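Local coordinates for peptide synthetase, module 7 (Actinoplanes teichomyceticus, PDB 4TX3), which is a condensation-like domain of the teicoplanin peptide synthetase that probably recruits the oxygenases cross-linking the carrier-bound peptide, rather than forming peptide bonds, at residues A105-R110 against E134-V139; V139-I144 against D149-F154. All blocks are in the same frame, centred on the assembly; numbering follows the deposited sequence.

Interaction 1: residues A105-R110 against E134-V139; sequences ARLAER and EHVLSV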
loop_
_atom_site.group_PDB
_atom_site.type_symbol
_atom_site.label_atom_id
_atom_site.label_comp_id
_atom_site.label_asym_id
_atom_site.label_seq_id
_atom_site.Cartn_x
_atom_site.Cartn_y
_atom_site.Cartn_z
ATOM N N ALA B 105 17.208 26.557 -9.153
ATOM C CA ALA B 105 17.050 27.151 -10.478
ATOM C C ALA B 105 17.121 26.105 -11.589
ATOM O O ALA B 105 16.303 26.110 -12.514
ATOM C CB ALA B 105 18.110 28.219 -10.702
ATOM N N ARG B 106 18.105 25.215 -11.498
ATOM C CA ARG B 106 18.263 24.156 -12.487
ATOM C C ARG B 106 17.081 23.170 -12.490
ATOM O O ARG B 106 16.614 22.758 -13.564
ATOM C CB ARG B 106 19.574 23.406 -12.242
ATOM C CG ARG B 106 20.813 24.251 -12.495
ATOM C CD ARG B 106 22.066 23.410 -12.413
ATOM N NE ARG B 106 22.924 23.642 -13.571
ATOM C CZ ARG B 106 24.078 24.288 -13.517
ATOM N NH1 ARG B 106 24.518 24.751 -12.359
ATOM N NH2 ARG B 106 24.797 24.456 -14.617
ATOM N N LEU B 107 16.624 22.791 -11.292
ATOM C CA LEU B 107 15.455 21.933 -11.126
ATOM C C LEU B 107 14.214 22.539 -11.773
ATOM O O LEU B 107 13.453 21.848 -12.468
ATOM C CB LEU B 107 15.194 21.676 -9.648
ATOM C CG LEU B 107 16.171 20.656 -9.081
ATOM C CD1 LEU B 107 16.083 20.567 -7.562
ATOM C CD2 LEU B 107 15.887 19.314 -9.730
ATOM N N ALA B 108 14.028 23.839 -11.552
ATOM C CA ALA B 108 12.879 24.562 -12.089
ATOM C C ALA B 108 12.904 24.620 -13.614
ATOM O O ALA B 108 11.885 24.373 -14.260
ATOM C CB ALA B 108 12.821 25.962 -11.511
ATOM N N GLU B 109 14.056 24.955 -14.190
ATOM C CA GLU B 109 14.170 25.056 -15.645
ATOM C C GLU B 109 13.902 23.720 -16.346
ATOM O O GLU B 109 13.214 23.675 -17.365
ATOM C CB GLU B 109 15.553 25.569 -16.042
ATOM C CG GLU B 109 15.862 25.393 -17.523
ATOM C CD GLU B 109 17.339 25.153 -17.785
ATOM O OE1 GLU B 109 17.718 23.992 -18.085
ATOM O OE2 GLU B 109 18.122 26.127 -17.692
ATOM N N ARG B 110 14.444 22.639 -15.793
ATOM C CA ARG B 110 14.273 21.305 -16.365
ATOM C C ARG B 110 12.798 20.852 -16.294
ATOM O O ARG B 110 12.264 20.269 -17.250
ATOM C CB ARG B 110 15.214 20.325 -15.641
ATOM C CG ARG B 110 15.159 18.860 -16.068
ATOM C CD ARG B 110 15.376 18.647 -17.560
ATOM N NE ARG B 110 16.490 19.409 -18.129
ATOM C CZ ARG B 110 16.933 19.265 -19.380
ATOM N NH1 ARG B 110 16.361 18.379 -20.198
ATOM N NH2 ARG B 110 17.954 20.001 -19.817
ATOM N N GLU B 134 26.843 12.718 -3.428
ATOM C CA GLU B 134 25.602 13.478 -3.311
ATOM C C GLU B 134 25.066 13.830 -4.693
ATOM O O GLU B 134 25.681 14.600 -5.430
ATOM C CB GLU B 134 25.817 14.754 -2.500
ATOM C CG GLU B 134 24.536 15.442 -2.080
ATOM C CD GLU B 134 24.319 15.403 -0.576
ATOM O OE1 GLU B 134 25.313 15.206 0.160
ATOM O OE2 GLU B 134 23.163 15.565 -0.123
ATOM N N HIS B 135 23.925 13.256 -5.048
ATOM C CA HIS B 135 23.287 13.570 -6.322
ATOM C C HIS B 135 21.822 13.915 -6.123
ATOM O O HIS B 135 21.210 13.561 -5.106
ATOM C CB HIS B 135 23.395 12.402 -7.308
ATOM C CG HIS B 135 24.797 12.037 -7.680
ATOM N ND1 HIS B 135 25.637 11.343 -6.833
ATOM C CD2 HIS B 135 25.498 12.251 -8.820
ATOM C CE1 HIS B 135 26.801 11.153 -7.432
ATOM N NE2 HIS B 135 26.740 11.689 -8.642
ATOM N N VAL B 136 21.261 14.606 -7.108
ATOM C CA VAL B 136 19.823 14.788 -7.167
ATOM C C VAL B 136 19.285 14.299 -8.513
ATOM O O VAL B 136 19.744 14.711 -9.584
ATOM C CB VAL B 136 19.449 16.239 -6.926
ATOM C CG1 VAL B 136 18.040 16.505 -7.392
ATOM C CG2 VAL B 136 19.597 16.561 -5.447
ATOM N N LEU B 137 18.333 13.376 -8.452
ATOM C CA LEU B 137 17.656 12.914 -9.657
ATOM C C LEU B 137 16.354 13.694 -9.860
ATOM O O LEU B 137 15.521 13.781 -8.966
ATOM C CB LEU B 137 17.375 11.409 -9.590
ATOM C CG LEU B 137 16.645 10.915 -10.838
ATOM C CD1 LEU B 137 17.500 11.172 -12.085
ATOM C CD2 LEU B 137 16.247 9.453 -10.718
ATOM N N SER B 138 16.203 14.276 -11.037
ATOM C CA SER B 138 15.012 15.040 -11.375
ATOM C C SER B 138 14.202 14.322 -12.469
ATOM O O SER B 138 14.728 14.029 -13.557
ATOM C CB SER B 138 15.414 16.444 -11.825
ATOM O OG SER B 138 14.324 17.138 -12.379
ATOM N N VAL B 139 12.935 14.024 -12.165
ATOM C CA VAL B 139 12.024 13.405 -13.130
ATOM C C VAL B 139 10.783 14.255 -13.396
ATOM O O VAL B 139 10.102 14.689 -12.469
ATOM C CB VAL B 139 11.579 12.010 -12.662
ATOM C CG1 VAL B 139 10.490 11.442 -13.587
ATOM C CG2 VAL B 139 12.781 11.080 -12.620
#
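R110 brings the one flat group among the touching residues, and its guanidinium does not meet strand 134-139 with either face. The NE side of that group is taken by a salt bridge to E126 on the neighbouring strand 123-129. What reaches S138 is the aliphatic stem: R110 CG lies 4.2 Å from S138 OG, a loose van der Waals approach. The chain leaves with CG anti to the backbone N (chi1 178°), which sets CG against the serine, and bends at chi2 and chi3 carry the guanidinium off to E126.

L107 makes the closer contact. Its CD2 methyl sits 3.6 Å from S138 CB. The same L107 CD2 is 3.8 Å from S138 OG, so one methyl meets both atoms of the small side chain. With CG anti to the carbonyl carbon (chi1 -76°), the leucine end comes nearer the strand than its first bond suggests. On the next inward-pointing residue, L107 CD2 also touches V136 CG1 at 4.2 Å. F128 and A44 add apolar contacts to L107 from the two flanking strands.

This is helix-on-sheet packing in the N-terminal lobe of a condensation domain, a chloramphenicol acetyltransferase-like fold. Helix 103-112 lies on one face of the mixed sheet, and helix 148-166 packs on the other. The axes of 105-110 and 134-139 come within 9.4 Å and run nearly parallel, at 22°. The backbones are closest where L107 CA is 6.9 Å from S138 CA.

V136 and S138 point toward the helix. L137 and V139 point away from it; L137 touches L158, and V139 touches F154 and F155, all of helix 148-166. S138 is also joined by backbone hydrogen bonding to E126, the residue whose carboxylate holds R110.

Interaction 2: residues V139-I144 against D149-F154; sequences VTVHRI and DSMDVF. With SO4 (sulfate ion), chain F.
V141 and M151 meet where strand 134-142 turns back into helix 148-166, a strand-turn-helix unit of the condensation-domain fold. The turn carries the sequence HRxxxDD at the place of the HHxxxDG motif of canonical condensation domains. R143 stands where those have their second histidine, and it forms a salt bridge with D148.

The contact between strand and helix is apolar. M151 SD lies 3.7 Å from V141 CG2 and 4.1 Å from V141 CB. The two side chains lie alongside one another, running opposite ways, so the sulfur meets the flank of the valine. M151 does not set out straight at the strand; bends at chi2 (74°) and chi3 bring SD to V141. V139 meets the F154 ring on a face: CG1 lies over it, while CG2 sits beyond the CE1 corner. Both methyls are 4.1 Å from F154 CE1. The F154 ring also touches L60 and V63 of helix 53-66.

The polar contacts gather at H142. I144 N donates to H142 ND1 at 3.0 Å (163°), near the ring plane. A sulfate, probably from the crystallisation liquor, is bound by R31 N, R39 NE and R233 NH1. H142 NE2 donates to sulfate O1 at 2.9 Å (160°). A glycine at H142 would probably leave the I144 amide without its acceptor and sulfate O1 without its NE2 donor. A second, weak bond runs from H142 NE2 to sulfate O4 at 3.3 Å.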
loop_
_atom_site.group_PDB
_atom_site.type_symbol
_atom_site.label_atom_id
_atom_site.label_comp_id
_atom_site.label_asym_id
_atom_site.label_seq_id
_atom_site.Cartn_x
_atom_site.Cartn_y
_atom_site.Cartn_z
ATOM N N VAL B 139 12.935 14.024 -12.165
ATOM C CA VAL B 139 12.024 13.405 -13.130
ATOM C C VAL B 139 10.783 14.255 -13.396
ATOM O O VAL B 139 10.102 14.689 -12.469
ATOM C CB VAL B 139 11.579 12.010 -12.662
ATOM C CG1 VAL B 139 10.490 11.442 -13.587
ATOM C CG2 VAL B 139 12.781 11.080 -12.620
ATOM N N THR B 140 10.498 14.484 -14.672
ATOM C CA THR B 140 9.327 15.245 -15.080
ATOM C C THR B 140 8.475 14.411 -16.031
ATOM O O THR B 140 8.982 13.887 -17.023
ATOM C CB THR B 140 9.710 16.565 -15.780
ATOM O OG1 THR B 140 10.476 17.388 -14.894
ATOM C CG2 THR B 140 8.478 17.322 -16.192
ATOM N N VAL B 141 7.184 14.273 -15.734
ATOM C CA VAL B 141 6.285 13.551 -16.631
ATOM C C VAL B 141 5.139 14.455 -17.094
ATOM O O VAL B 141 4.526 15.162 -16.295
ATOM C CB VAL B 141 5.700 12.297 -15.964
ATOM C CG1 VAL B 141 4.858 11.551 -16.954
ATOM C CG2 VAL B 141 6.814 11.398 -15.405
ATOM N N HIS B 142 4.862 14.452 -18.389
ATOM C CA HIS B 142 3.702 15.174 -18.895
ATOM C C HIS B 142 2.387 14.497 -18.473
ATOM O O HIS B 142 2.277 13.263 -18.465
ATOM C CB HIS B 142 3.758 15.296 -20.417
ATOM C CG HIS B 142 2.817 16.316 -20.954
ATOM N ND1 HIS B 142 1.464 16.084 -21.084
ATOM C CD2 HIS B 142 3.023 17.598 -21.349
ATOM C CE1 HIS B 142 0.883 17.172 -21.557
ATOM N NE2 HIS B 142 1.807 18.103 -21.723
ATOM N N ARG B 143 1.388 15.315 -18.144
ATOM C CA ARG B 143 0.096 14.813 -17.667
ATOM C C ARG B 143 -0.687 13.962 -18.665
ATOM O O ARG B 143 -1.669 13.301 -18.274
ATOM C CB ARG B 143 -0.786 15.970 -17.213
ATOM C CG ARG B 143 -0.351 16.502 -15.878
ATOM C CD ARG B 143 -1.472 17.216 -15.189
ATOM N NE ARG B 143 -1.895 16.501 -13.987
ATOM C CZ ARG B 143 -1.351 16.699 -12.792
ATOM N NH1 ARG B 143 -0.358 17.582 -12.656
ATOM N NH2 ARG B 143 -1.794 16.021 -11.738
ATOM N N ILE B 144 -0.263 13.949 -19.930
ATOM C CA ILE B 144 -0.853 13.030 -20.897
ATOM C C ILE B 144 -0.469 11.575 -20.561
ATOM O O ILE B 144 -1.091 10.619 -21.051
ATOM C CB ILE B 144 -0.426 13.369 -22.353
ATOM C CG1 ILE B 144 -1.430 12.789 -23.366
ATOM C CG2 ILE B 144 1.018 12.908 -22.645
ATOM C CD1 ILE B 144 -1.105 13.136 -24.824
ATOM N N ASP B 149 -0.782 9.414 -8.544
ATOM C CA ASP B 149 -0.499 8.035 -8.120
ATOM C C ASP B 149 0.613 7.402 -8.966
ATOM O O ASP B 149 1.471 6.666 -8.443
ATOM C CB ASP B 149 -1.754 7.158 -8.207
ATOM C CG ASP B 149 -2.802 7.505 -7.150
ATOM O OD1 ASP B 149 -2.469 8.205 -6.168
ATOM O OD2 ASP B 149 -3.963 7.065 -7.304
ATOM N N SER B 150 0.602 7.699 -10.269
ATOM C CA SER B 150 1.540 7.083 -11.211
ATOM C C SER B 150 3.002 7.378 -10.882
ATOM O O SER B 150 3.887 6.588 -11.205
ATOM C CB SER B 150 1.246 7.537 -12.642
ATOM O OG SER B 150 0.037 6.974 -13.100
ATOM N N MET B 151 3.253 8.510 -10.241
ATOM C CA MET B 151 4.620 8.855 -9.901
ATOM C C MET B 151 5.167 7.955 -8.809
ATOM O O MET B 151 6.356 7.656 -8.826
ATOM C CB MET B 151 4.739 10.319 -9.490
ATOM C CG MET B 151 5.886 11.035 -10.226
ATOM S SD MET B 151 5.460 11.352 -11.959
ATOM C CE MET B 151 3.757 11.741 -11.651
ATOM N N ASP B 152 4.324 7.497 -7.881
ATOM C CA ASP B 152 4.791 6.505 -6.892
ATOM C C ASP B 152 5.135 5.196 -7.573
ATOM O O ASP B 152 6.150 4.576 -7.245
ATOM C CB ASP B 152 3.752 6.242 -5.800
ATOM C CG ASP B 152 3.459 7.467 -4.981
ATOM O OD1 ASP B 152 4.424 8.061 -4.451
ATOM O OD2 ASP B 152 2.278 7.858 -4.883
ATOM N N VAL B 153 4.294 4.779 -8.527
ATOM C CA VAL B 153 4.548 3.550 -9.259
ATOM C C VAL B 153 5.899 3.663 -9.953
ATOM O O VAL B 153 6.714 2.732 -9.907
ATOM C CB VAL B 153 3.419 3.240 -10.286
ATOM C CG1 VAL B 153 3.781 2.024 -11.166
ATOM C CG2 VAL B 153 2.110 2.997 -9.559
ATOM N N PHE B 154 6.144 4.821 -10.565
ATOM C CA PHE B 154 7.390 5.053 -11.284
ATOM C C PHE B 154 8.603 4.767 -10.382
ATOM O O PHE B 154 9.503 4.007 -10.751
ATOM C CB PHE B 154 7.451 6.484 -11.825
ATOM C CG PHE B 154 8.667 6.761 -12.681
ATOM C CD1 PHE B 154 9.868 7.180 -12.104
ATOM C CD2 PHE B 154 8.621 6.589 -14.059
ATOM C CE1 PHE B 154 10.991 7.412 -12.886
ATOM C CE2 PHE B 154 9.739 6.831 -14.849
ATOM C CZ PHE B 154 10.925 7.240 -14.262
HETATM S S SO4 F . 1.246 21.637 -22.416
HETATM O O1 SO4 F . 1.131 20.464 -23.283
HETATM O O2 SO4 F . 2.572 22.225 -22.583
HETATM O O3 SO4 F . 0.237 22.634 -22.805
HETATM O O4 SO4 F . 1.028 21.226 -21.024
#

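In the fold
Interactions 1 and 2 follow each other along strand 134-142 and share V139. Their centres are about 16 Å apart. They use opposite faces of the strand, so alternate residues serve the two helices. T140 points away from helix 148-166, and its OG1 packs 4.1 Å from R110 O of interaction 1. T140 OG1 is hydrogen-bonded to S42 OG on strand 40-49. Interaction 1 is centred about 22 Å from the chain centre, interaction 2 about 11 Å. Interaction 2 includes the start of the HRxxxDD turn, where canonical condensation domains have their active site, and its H142 binds the sulfate.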